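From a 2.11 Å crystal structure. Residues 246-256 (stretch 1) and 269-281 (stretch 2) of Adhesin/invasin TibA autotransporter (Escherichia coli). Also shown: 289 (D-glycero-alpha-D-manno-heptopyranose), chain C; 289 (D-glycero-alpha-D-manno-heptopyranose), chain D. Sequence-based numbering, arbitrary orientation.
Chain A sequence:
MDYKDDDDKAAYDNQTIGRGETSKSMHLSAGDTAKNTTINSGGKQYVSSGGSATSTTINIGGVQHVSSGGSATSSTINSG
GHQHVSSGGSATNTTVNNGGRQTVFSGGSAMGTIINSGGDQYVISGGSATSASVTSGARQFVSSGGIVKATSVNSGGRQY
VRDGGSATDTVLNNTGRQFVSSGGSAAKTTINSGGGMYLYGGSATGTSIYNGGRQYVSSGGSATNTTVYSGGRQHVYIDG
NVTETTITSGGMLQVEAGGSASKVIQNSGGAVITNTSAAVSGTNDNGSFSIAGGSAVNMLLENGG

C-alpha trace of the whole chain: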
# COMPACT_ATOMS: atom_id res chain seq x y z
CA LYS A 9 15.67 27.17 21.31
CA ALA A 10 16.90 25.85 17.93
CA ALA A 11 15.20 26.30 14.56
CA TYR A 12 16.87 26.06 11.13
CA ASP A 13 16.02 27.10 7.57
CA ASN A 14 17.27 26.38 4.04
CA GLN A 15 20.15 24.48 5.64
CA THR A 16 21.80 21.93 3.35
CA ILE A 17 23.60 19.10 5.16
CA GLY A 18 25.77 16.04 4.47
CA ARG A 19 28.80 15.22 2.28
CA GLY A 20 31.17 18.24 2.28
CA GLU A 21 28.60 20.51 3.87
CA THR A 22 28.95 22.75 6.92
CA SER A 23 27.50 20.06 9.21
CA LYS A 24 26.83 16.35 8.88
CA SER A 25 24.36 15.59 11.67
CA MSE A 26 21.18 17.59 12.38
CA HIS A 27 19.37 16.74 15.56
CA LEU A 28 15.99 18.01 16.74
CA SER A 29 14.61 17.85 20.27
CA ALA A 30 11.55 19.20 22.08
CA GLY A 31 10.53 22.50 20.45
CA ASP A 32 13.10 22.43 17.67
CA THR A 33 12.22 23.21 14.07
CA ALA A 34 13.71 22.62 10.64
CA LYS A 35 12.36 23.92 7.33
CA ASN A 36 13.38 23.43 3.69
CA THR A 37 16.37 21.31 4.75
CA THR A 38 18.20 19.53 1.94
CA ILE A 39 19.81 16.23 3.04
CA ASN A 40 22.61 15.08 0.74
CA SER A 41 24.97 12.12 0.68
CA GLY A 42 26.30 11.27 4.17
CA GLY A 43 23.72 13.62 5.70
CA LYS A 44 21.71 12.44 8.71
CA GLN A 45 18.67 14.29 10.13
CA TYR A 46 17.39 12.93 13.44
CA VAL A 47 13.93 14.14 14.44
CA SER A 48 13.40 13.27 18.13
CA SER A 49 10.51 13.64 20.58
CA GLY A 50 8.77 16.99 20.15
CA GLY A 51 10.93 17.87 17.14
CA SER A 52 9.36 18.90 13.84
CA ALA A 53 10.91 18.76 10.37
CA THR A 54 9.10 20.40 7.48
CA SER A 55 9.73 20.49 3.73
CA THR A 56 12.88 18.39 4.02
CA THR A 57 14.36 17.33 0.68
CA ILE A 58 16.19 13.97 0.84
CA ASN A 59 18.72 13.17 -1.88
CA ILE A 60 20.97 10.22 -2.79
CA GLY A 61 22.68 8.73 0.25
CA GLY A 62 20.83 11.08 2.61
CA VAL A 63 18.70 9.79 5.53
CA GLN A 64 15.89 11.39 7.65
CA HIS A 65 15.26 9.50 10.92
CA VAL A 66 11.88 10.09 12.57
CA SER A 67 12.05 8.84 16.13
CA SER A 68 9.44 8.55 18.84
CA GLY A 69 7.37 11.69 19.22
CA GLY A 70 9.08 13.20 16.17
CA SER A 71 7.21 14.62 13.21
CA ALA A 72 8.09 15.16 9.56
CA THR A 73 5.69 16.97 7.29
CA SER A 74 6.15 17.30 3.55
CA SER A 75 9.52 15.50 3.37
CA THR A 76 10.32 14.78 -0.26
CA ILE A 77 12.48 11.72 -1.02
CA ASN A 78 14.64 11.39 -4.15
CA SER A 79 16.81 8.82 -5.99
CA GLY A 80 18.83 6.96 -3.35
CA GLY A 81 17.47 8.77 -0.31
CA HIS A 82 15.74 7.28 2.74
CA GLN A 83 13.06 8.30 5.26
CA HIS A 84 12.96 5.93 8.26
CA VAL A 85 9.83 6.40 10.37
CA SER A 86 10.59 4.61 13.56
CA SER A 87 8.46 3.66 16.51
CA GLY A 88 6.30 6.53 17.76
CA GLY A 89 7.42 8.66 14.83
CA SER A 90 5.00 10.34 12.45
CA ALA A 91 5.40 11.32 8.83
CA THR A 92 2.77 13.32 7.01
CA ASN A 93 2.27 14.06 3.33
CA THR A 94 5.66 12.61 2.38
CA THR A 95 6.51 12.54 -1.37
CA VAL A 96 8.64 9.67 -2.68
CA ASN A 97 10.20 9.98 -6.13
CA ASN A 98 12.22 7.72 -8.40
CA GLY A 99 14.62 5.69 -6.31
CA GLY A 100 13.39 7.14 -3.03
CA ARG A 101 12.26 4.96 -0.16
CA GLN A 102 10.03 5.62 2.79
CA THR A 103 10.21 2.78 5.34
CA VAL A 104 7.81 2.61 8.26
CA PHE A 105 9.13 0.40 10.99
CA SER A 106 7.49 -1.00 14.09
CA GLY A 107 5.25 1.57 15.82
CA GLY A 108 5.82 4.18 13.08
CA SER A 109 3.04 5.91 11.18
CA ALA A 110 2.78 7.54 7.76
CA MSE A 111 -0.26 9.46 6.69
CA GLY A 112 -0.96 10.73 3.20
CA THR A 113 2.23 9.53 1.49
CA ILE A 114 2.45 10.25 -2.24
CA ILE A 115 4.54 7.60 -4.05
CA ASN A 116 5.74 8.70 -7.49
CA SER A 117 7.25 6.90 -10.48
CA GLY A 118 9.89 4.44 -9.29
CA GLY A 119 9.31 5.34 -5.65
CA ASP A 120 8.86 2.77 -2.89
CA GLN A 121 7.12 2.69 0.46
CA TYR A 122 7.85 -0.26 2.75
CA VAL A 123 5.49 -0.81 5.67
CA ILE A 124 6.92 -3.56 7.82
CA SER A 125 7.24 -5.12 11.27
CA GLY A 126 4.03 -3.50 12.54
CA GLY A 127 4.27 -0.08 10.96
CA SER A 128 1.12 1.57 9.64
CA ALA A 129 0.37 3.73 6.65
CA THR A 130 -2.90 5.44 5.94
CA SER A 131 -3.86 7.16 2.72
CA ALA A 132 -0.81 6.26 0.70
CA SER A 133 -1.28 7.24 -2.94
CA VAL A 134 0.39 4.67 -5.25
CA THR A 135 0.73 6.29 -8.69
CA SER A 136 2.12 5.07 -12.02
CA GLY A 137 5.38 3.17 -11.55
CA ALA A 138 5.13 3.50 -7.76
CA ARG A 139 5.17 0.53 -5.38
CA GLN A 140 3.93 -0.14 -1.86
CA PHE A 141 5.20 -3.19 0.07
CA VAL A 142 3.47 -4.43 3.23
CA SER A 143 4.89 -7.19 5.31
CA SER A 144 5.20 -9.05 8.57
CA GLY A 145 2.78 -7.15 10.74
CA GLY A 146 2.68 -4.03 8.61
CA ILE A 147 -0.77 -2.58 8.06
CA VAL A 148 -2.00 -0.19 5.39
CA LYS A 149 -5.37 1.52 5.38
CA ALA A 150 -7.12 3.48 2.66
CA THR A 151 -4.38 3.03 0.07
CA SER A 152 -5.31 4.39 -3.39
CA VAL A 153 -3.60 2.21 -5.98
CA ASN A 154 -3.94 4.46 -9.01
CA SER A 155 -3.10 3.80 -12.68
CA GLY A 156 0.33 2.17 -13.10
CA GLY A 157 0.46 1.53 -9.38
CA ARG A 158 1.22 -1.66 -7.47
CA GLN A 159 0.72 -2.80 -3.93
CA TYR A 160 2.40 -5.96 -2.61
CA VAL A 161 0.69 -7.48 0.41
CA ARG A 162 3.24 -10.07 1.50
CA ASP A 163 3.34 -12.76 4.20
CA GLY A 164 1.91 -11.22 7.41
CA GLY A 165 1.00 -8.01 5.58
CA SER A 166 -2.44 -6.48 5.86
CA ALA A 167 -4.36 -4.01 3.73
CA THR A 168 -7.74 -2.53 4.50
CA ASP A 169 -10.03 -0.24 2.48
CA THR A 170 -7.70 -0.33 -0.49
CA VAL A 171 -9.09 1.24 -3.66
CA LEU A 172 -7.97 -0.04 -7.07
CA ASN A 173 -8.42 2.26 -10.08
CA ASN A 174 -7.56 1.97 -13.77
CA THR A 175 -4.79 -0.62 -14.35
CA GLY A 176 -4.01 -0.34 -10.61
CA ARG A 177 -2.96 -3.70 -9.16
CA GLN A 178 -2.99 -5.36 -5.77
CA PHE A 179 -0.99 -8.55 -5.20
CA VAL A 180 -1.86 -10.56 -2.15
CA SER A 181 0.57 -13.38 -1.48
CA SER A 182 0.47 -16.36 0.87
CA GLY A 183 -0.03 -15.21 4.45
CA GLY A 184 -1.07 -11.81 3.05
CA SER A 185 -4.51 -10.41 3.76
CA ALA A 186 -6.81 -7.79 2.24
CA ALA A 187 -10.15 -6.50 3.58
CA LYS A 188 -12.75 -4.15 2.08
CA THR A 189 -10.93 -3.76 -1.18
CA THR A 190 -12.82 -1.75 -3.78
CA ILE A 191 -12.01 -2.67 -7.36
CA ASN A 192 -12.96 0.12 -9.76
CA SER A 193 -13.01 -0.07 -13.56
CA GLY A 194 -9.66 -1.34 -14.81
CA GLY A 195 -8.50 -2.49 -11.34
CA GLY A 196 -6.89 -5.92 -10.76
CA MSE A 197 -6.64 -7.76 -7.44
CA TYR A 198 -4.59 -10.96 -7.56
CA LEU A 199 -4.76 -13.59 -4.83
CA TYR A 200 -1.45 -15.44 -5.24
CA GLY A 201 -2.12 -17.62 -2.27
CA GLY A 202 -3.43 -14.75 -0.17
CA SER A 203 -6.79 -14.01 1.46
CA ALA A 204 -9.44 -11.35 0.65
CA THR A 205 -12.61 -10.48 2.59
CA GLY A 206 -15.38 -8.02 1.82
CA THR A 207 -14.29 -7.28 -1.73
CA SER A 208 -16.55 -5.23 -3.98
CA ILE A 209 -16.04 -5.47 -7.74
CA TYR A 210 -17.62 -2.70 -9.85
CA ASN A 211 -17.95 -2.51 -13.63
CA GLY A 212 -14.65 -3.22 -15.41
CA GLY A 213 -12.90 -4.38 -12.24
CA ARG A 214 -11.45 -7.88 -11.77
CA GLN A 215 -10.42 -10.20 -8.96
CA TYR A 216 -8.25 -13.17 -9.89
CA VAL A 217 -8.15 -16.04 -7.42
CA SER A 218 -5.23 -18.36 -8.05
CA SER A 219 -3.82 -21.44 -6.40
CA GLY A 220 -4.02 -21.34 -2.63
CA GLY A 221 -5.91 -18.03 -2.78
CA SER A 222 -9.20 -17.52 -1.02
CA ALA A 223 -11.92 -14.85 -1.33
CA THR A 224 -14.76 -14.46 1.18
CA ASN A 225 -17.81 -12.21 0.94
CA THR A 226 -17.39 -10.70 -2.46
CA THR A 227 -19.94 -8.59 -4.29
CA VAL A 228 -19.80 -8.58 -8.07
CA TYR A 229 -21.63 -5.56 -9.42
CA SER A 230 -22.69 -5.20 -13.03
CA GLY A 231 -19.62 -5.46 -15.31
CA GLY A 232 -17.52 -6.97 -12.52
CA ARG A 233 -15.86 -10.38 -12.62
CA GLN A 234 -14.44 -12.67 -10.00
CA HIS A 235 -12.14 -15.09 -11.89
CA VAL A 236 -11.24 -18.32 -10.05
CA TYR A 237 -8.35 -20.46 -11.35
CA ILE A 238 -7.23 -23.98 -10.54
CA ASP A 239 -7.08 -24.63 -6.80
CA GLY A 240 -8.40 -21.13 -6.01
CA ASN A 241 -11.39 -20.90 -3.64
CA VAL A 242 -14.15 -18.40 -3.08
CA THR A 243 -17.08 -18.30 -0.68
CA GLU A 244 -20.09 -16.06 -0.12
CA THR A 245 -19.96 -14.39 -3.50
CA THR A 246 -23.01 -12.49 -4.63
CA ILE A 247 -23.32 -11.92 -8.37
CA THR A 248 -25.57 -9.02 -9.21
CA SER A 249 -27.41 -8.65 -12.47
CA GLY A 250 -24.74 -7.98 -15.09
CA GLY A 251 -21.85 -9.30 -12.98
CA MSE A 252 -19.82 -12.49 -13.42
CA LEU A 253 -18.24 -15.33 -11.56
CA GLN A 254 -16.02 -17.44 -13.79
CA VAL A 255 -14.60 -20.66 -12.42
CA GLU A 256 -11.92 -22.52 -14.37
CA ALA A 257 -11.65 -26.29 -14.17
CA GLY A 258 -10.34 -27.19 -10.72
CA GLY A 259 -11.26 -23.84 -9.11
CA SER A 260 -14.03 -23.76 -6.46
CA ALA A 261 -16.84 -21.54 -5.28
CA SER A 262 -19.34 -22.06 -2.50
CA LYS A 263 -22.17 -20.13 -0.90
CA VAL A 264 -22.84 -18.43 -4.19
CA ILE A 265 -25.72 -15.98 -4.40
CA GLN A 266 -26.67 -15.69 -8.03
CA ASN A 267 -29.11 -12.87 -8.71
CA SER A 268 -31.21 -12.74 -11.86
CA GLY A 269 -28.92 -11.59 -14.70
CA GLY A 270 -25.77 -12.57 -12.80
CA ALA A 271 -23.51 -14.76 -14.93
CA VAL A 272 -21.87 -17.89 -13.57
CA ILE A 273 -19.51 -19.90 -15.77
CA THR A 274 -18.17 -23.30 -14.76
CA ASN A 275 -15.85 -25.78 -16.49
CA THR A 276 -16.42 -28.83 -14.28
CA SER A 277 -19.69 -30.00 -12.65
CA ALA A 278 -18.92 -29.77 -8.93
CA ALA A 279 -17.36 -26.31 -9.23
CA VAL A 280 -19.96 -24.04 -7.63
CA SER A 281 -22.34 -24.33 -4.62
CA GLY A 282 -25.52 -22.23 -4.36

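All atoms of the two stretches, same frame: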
# COMPACT_ATOMS: atom_id res chain seq x y z
N THR A 246 -21.73 -12.85 -4.04
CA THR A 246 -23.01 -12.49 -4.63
C THR A 246 -22.73 -11.89 -6.01
O THR A 246 -21.86 -11.04 -6.19
CB THR A 246 -23.83 -11.58 -3.69
OG1 THR A 246 -25.20 -11.60 -4.09
CG2 THR A 246 -23.34 -10.16 -3.75
N ILE A 247 -23.47 -12.39 -7.00
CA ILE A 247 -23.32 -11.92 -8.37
C ILE A 247 -24.62 -11.21 -8.73
O ILE A 247 -25.67 -11.84 -8.88
CB ILE A 247 -23.06 -13.03 -9.41
CG1 ILE A 247 -21.96 -13.98 -8.91
CG2 ILE A 247 -22.66 -12.45 -10.76
CD1 ILE A 247 -22.48 -15.24 -8.26
N THR A 248 -24.47 -9.90 -8.90
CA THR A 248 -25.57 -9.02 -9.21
C THR A 248 -25.77 -9.07 -10.72
O THR A 248 -24.87 -9.35 -11.50
CB THR A 248 -25.30 -7.57 -8.79
OG1 THR A 248 -24.31 -6.98 -9.64
CG2 THR A 248 -24.87 -7.51 -7.31
N SER A 249 -27.02 -8.79 -11.08
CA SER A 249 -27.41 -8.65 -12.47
C SER A 249 -26.31 -7.94 -13.24
O SER A 249 -25.96 -6.81 -12.91
CB SER A 249 -28.70 -7.85 -12.55
OG SER A 249 -29.36 -8.16 -13.76
N GLY A 250 -25.76 -8.59 -14.26
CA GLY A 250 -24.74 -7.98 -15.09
C GLY A 250 -23.32 -8.25 -14.61
O GLY A 250 -22.35 -7.84 -15.25
N GLY A 251 -23.18 -8.94 -13.48
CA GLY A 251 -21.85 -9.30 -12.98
C GLY A 251 -21.49 -10.72 -13.36
O GLY A 251 -22.35 -11.44 -13.85
N MSE A 252 -20.25 -11.13 -13.09
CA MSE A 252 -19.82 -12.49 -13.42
C MSE A 252 -18.85 -13.17 -12.49
O MSE A 252 -17.85 -12.60 -12.07
CB MSE A 252 -19.09 -12.44 -14.75
CG MSE A 252 -19.02 -13.86 -15.31
SE MSE A 252 -18.10 -13.72 -17.05
CE MSE A 252 -19.66 -13.24 -18.17
N LEU A 253 -19.18 -14.42 -12.19
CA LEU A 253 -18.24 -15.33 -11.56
C LEU A 253 -17.83 -16.35 -12.63
O LEU A 253 -18.66 -17.03 -13.23
CB LEU A 253 -18.86 -16.01 -10.34
CG LEU A 253 -18.22 -17.30 -9.82
CD1 LEU A 253 -16.91 -16.89 -9.15
CD2 LEU A 253 -19.17 -18.02 -8.87
N GLN A 254 -16.53 -16.41 -12.89
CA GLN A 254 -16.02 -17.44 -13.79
C GLN A 254 -15.06 -18.38 -13.10
O GLN A 254 -14.05 -17.98 -12.52
CB GLN A 254 -15.32 -16.73 -14.93
CG GLN A 254 -14.98 -17.66 -16.08
CD GLN A 254 -14.45 -16.87 -17.25
OE1 GLN A 254 -14.40 -15.64 -17.24
NE2 GLN A 254 -14.02 -17.59 -18.27
N VAL A 255 -15.40 -19.66 -13.13
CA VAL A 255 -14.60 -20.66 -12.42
C VAL A 255 -13.94 -21.58 -13.44
O VAL A 255 -14.62 -22.23 -14.23
CB VAL A 255 -15.48 -21.45 -11.44
CG1 VAL A 255 -14.68 -22.43 -10.60
CG2 VAL A 255 -16.22 -20.47 -10.53
N GLU A 256 -12.62 -21.62 -13.46
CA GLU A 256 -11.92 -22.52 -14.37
C GLU A 256 -11.90 -23.91 -13.77
O GLU A 256 -12.14 -24.09 -12.57
CB GLU A 256 -10.47 -22.10 -14.58
CG GLU A 256 -10.29 -20.65 -14.96
CD GLU A 256 -10.55 -20.41 -16.44
OE1 GLU A 256 -10.35 -19.27 -16.89
OE2 GLU A 256 -10.93 -21.38 -17.13
N GLY A 269 -29.92 -12.31 -13.89
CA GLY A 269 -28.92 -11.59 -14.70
C GLY A 269 -27.46 -11.66 -14.27
O GLY A 269 -26.58 -11.09 -14.92
N GLY A 270 -27.16 -12.31 -13.16
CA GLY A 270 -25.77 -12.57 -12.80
C GLY A 270 -25.22 -13.82 -13.47
O GLY A 270 -25.73 -14.92 -13.29
N ALA A 271 -24.13 -13.65 -14.21
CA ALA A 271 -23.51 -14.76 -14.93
C ALA A 271 -22.60 -15.62 -14.07
O ALA A 271 -21.76 -15.10 -13.32
CB ALA A 271 -22.73 -14.21 -16.10
N VAL A 272 -22.81 -16.93 -14.14
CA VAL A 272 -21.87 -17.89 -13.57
C VAL A 272 -21.46 -18.87 -14.68
O VAL A 272 -22.30 -19.45 -15.37
CB VAL A 272 -22.44 -18.68 -12.38
CG1 VAL A 272 -21.46 -19.74 -11.91
CG2 VAL A 272 -22.76 -17.73 -11.24
N ILE A 273 -20.15 -19.03 -14.79
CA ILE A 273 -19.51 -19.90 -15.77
C ILE A 273 -18.68 -20.96 -15.09
O ILE A 273 -17.82 -20.64 -14.27
CB ILE A 273 -18.56 -19.09 -16.66
CG1 ILE A 273 -19.34 -17.96 -17.32
CG2 ILE A 273 -17.95 -19.99 -17.73
CD1 ILE A 273 -18.49 -17.03 -18.17
N THR A 274 -18.94 -22.23 -15.39
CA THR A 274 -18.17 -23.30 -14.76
C THR A 274 -17.59 -24.16 -15.87
O THR A 274 -18.14 -24.17 -16.98
CB THR A 274 -19.03 -24.20 -13.86
OG1 THR A 274 -20.13 -24.68 -14.63
CG2 THR A 274 -19.55 -23.43 -12.65
N ASN A 275 -16.52 -24.88 -15.55
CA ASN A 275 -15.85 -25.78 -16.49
C ASN A 275 -15.65 -27.22 -16.01
O ASN A 275 -14.89 -27.98 -16.61
CB ASN A 275 -14.51 -25.15 -16.90
CG ASN A 275 -14.73 -23.80 -17.54
OD1 ASN A 275 -14.76 -22.76 -16.88
ND2 ASN A 275 -15.03 -23.82 -18.82
N THR A 276 -16.43 -27.57 -15.00
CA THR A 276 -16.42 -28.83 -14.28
C THR A 276 -17.79 -28.86 -13.58
O THR A 276 -18.32 -27.80 -13.25
CB THR A 276 -15.30 -28.79 -13.22
OG1 THR A 276 -14.05 -29.14 -13.82
CG2 THR A 276 -15.62 -29.70 -12.04
N SER A 277 -18.36 -30.01 -13.26
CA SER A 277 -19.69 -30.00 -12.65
C SER A 277 -19.78 -29.68 -11.15
O SER A 277 -20.82 -29.25 -10.67
CB SER A 277 -20.35 -31.37 -12.83
OG SER A 277 -19.59 -32.33 -12.12
N ALA A 278 -18.76 -30.00 -10.37
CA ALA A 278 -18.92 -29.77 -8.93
C ALA A 278 -18.16 -28.50 -8.53
O ALA A 278 -17.53 -28.42 -7.48
CB ALA A 278 -18.48 -31.00 -8.15
N ALA A 279 -18.22 -27.48 -9.39
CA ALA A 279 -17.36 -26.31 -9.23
C ALA A 279 -17.96 -25.27 -8.29
O ALA A 279 -17.24 -24.59 -7.57
CB ALA A 279 -17.06 -25.68 -10.58
N VAL A 280 -19.29 -25.15 -8.30
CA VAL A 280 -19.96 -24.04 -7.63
C VAL A 280 -21.13 -24.52 -6.77
O VAL A 280 -21.91 -25.36 -7.23
CB VAL A 280 -20.50 -23.05 -8.67
CG1 VAL A 280 -21.38 -21.99 -8.03
CG2 VAL A 280 -19.36 -22.37 -9.41
N SER A 281 -21.27 -23.97 -5.56
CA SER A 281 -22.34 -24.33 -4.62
C SER A 281 -23.24 -23.14 -4.28
O SER A 281 -22.79 -22.18 -3.67
CB SER A 281 -21.79 -24.90 -3.31
OG SER A 281 -20.88 -25.98 -3.52
O7 289 C . -22.33 -33.46 -14.70
C7 289 C . -21.54 -34.60 -15.06
C6 289 C . -21.10 -35.40 -13.84
O6 289 C . -20.65 -36.67 -14.30
C5 289 C . -20.02 -34.62 -13.10
O5 289 C . -20.78 -33.79 -12.22
C1 289 C . -20.07 -33.11 -11.18
C2 289 C . -19.46 -34.20 -10.31
O2 289 C . -20.44 -35.16 -9.89
C3 289 C . -18.38 -34.80 -11.20
O3 289 C . -17.55 -35.64 -10.39
C4 289 C . -19.01 -35.50 -12.39
O4 289 C . -18.03 -35.81 -13.39
O7 289 D . -27.63 -2.58 -13.84
C7 289 D . -28.17 -3.90 -13.79
C6 289 D . -28.92 -4.22 -15.08
O6 289 D . -28.37 -3.48 -16.17
C5 289 D . -28.89 -5.71 -15.38
O5 289 D . -29.92 -6.31 -14.59
C1 289 D . -30.00 -7.72 -14.80
C2 289 D . -30.40 -8.03 -16.23
O2 289 D . -31.65 -7.43 -16.55
C3 289 D . -29.27 -7.52 -17.11
O3 289 D . -29.54 -7.82 -18.49
C4 289 D . -29.10 -6.02 -16.87
O4 289 D . -27.98 -5.58 -17.64
O HOH W 1 -15.13 -24.94 -13.23

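The two stretches lie side by side as successive rungs, with strand 252-255 and strand 271-273 running parallel, 3° apart and 4.7 Å at closest approach. Met252 pairs with Ala271, Leu253 with Val272 and Gln254 with Ile273, so equivalent positions stack directly and each side chain meets its counterpart on the same face of the sheet.

The backbone bonds set this register. Ala271 N donates to Gly251 O (2.9 Å), Leu253 N to Ala271 O (2.9 Å), Ile273 N to Leu253 O (2.9 Å) and Val255 N to Ile273 O (2.8 Å). This is the parallel ladder, in which Leu253 and Ala271 each give and receive across the gap. Short CA-H...O contacts reinforce it, Met252 CA to Ala271 O and Val272 CA to Leu253 O, both 3.3 Å. Beyond the ladder, water 1 carries the connection on, donating to Val255 O (2.9 Å) and accepting from Asn275 N (2.7 Å).

Ahead of the strands, a type II turn from Thr248 to Gly251 is closed by Gly251 N to Thr248 O at 2.6 Å. Gly250 N points out of the turn and donates almost linearly to Gly269 O (2.7 Å). The rule here is glycine. Gly250 and Gly269 have positive phi, where a CB would be jammed against the preceding carbonyl; one on Gly269 would also strike Ser249 OG, and one on Gly270 would strike Ile247 O. The bare backbone of Gly269 and Gly270 lets stretch 2 lie against this turn, with Ser249 CA and Gly269 CA 4.0 Å apart.

Apolar packing follows the alternation of side chains along the paired strands. On the face with Met252, Ala271, Gln254 and Ile273, selenomethionine Met252 lays its CG 3.8 Å from Ala271 CB and reaches along to bring SE within 3.5 Å of Ile273 CD1. The aliphatic part of Gln254 covers Ile273, CG to CB 3.9 Å, so a polar residue still contributes a hydrocarbon surface. On the face with Leu253 and Val272, Leu253 CD2 sits 4.2 Å from Val272 CG1. Ile247, pointing toward stretch 2, brings CD1 to 3.9 Å from Val272 CG2. Val255 is buried and serves two partners, CG2 to Val280 CG2 at 3.8 Å and CG1 to Ala279 CB at 4.0 Å, bringing Ala279 and Val280 against strand 252-255.

Both heptoses are attached at serines outside the ladder. Ser249 OG is bonded to C1 of the chain D heptose and Ser277 OG to C1 of the chain C heptose, each at 1.3 Å, so the strand pairing and the glycan attachment use separate positions.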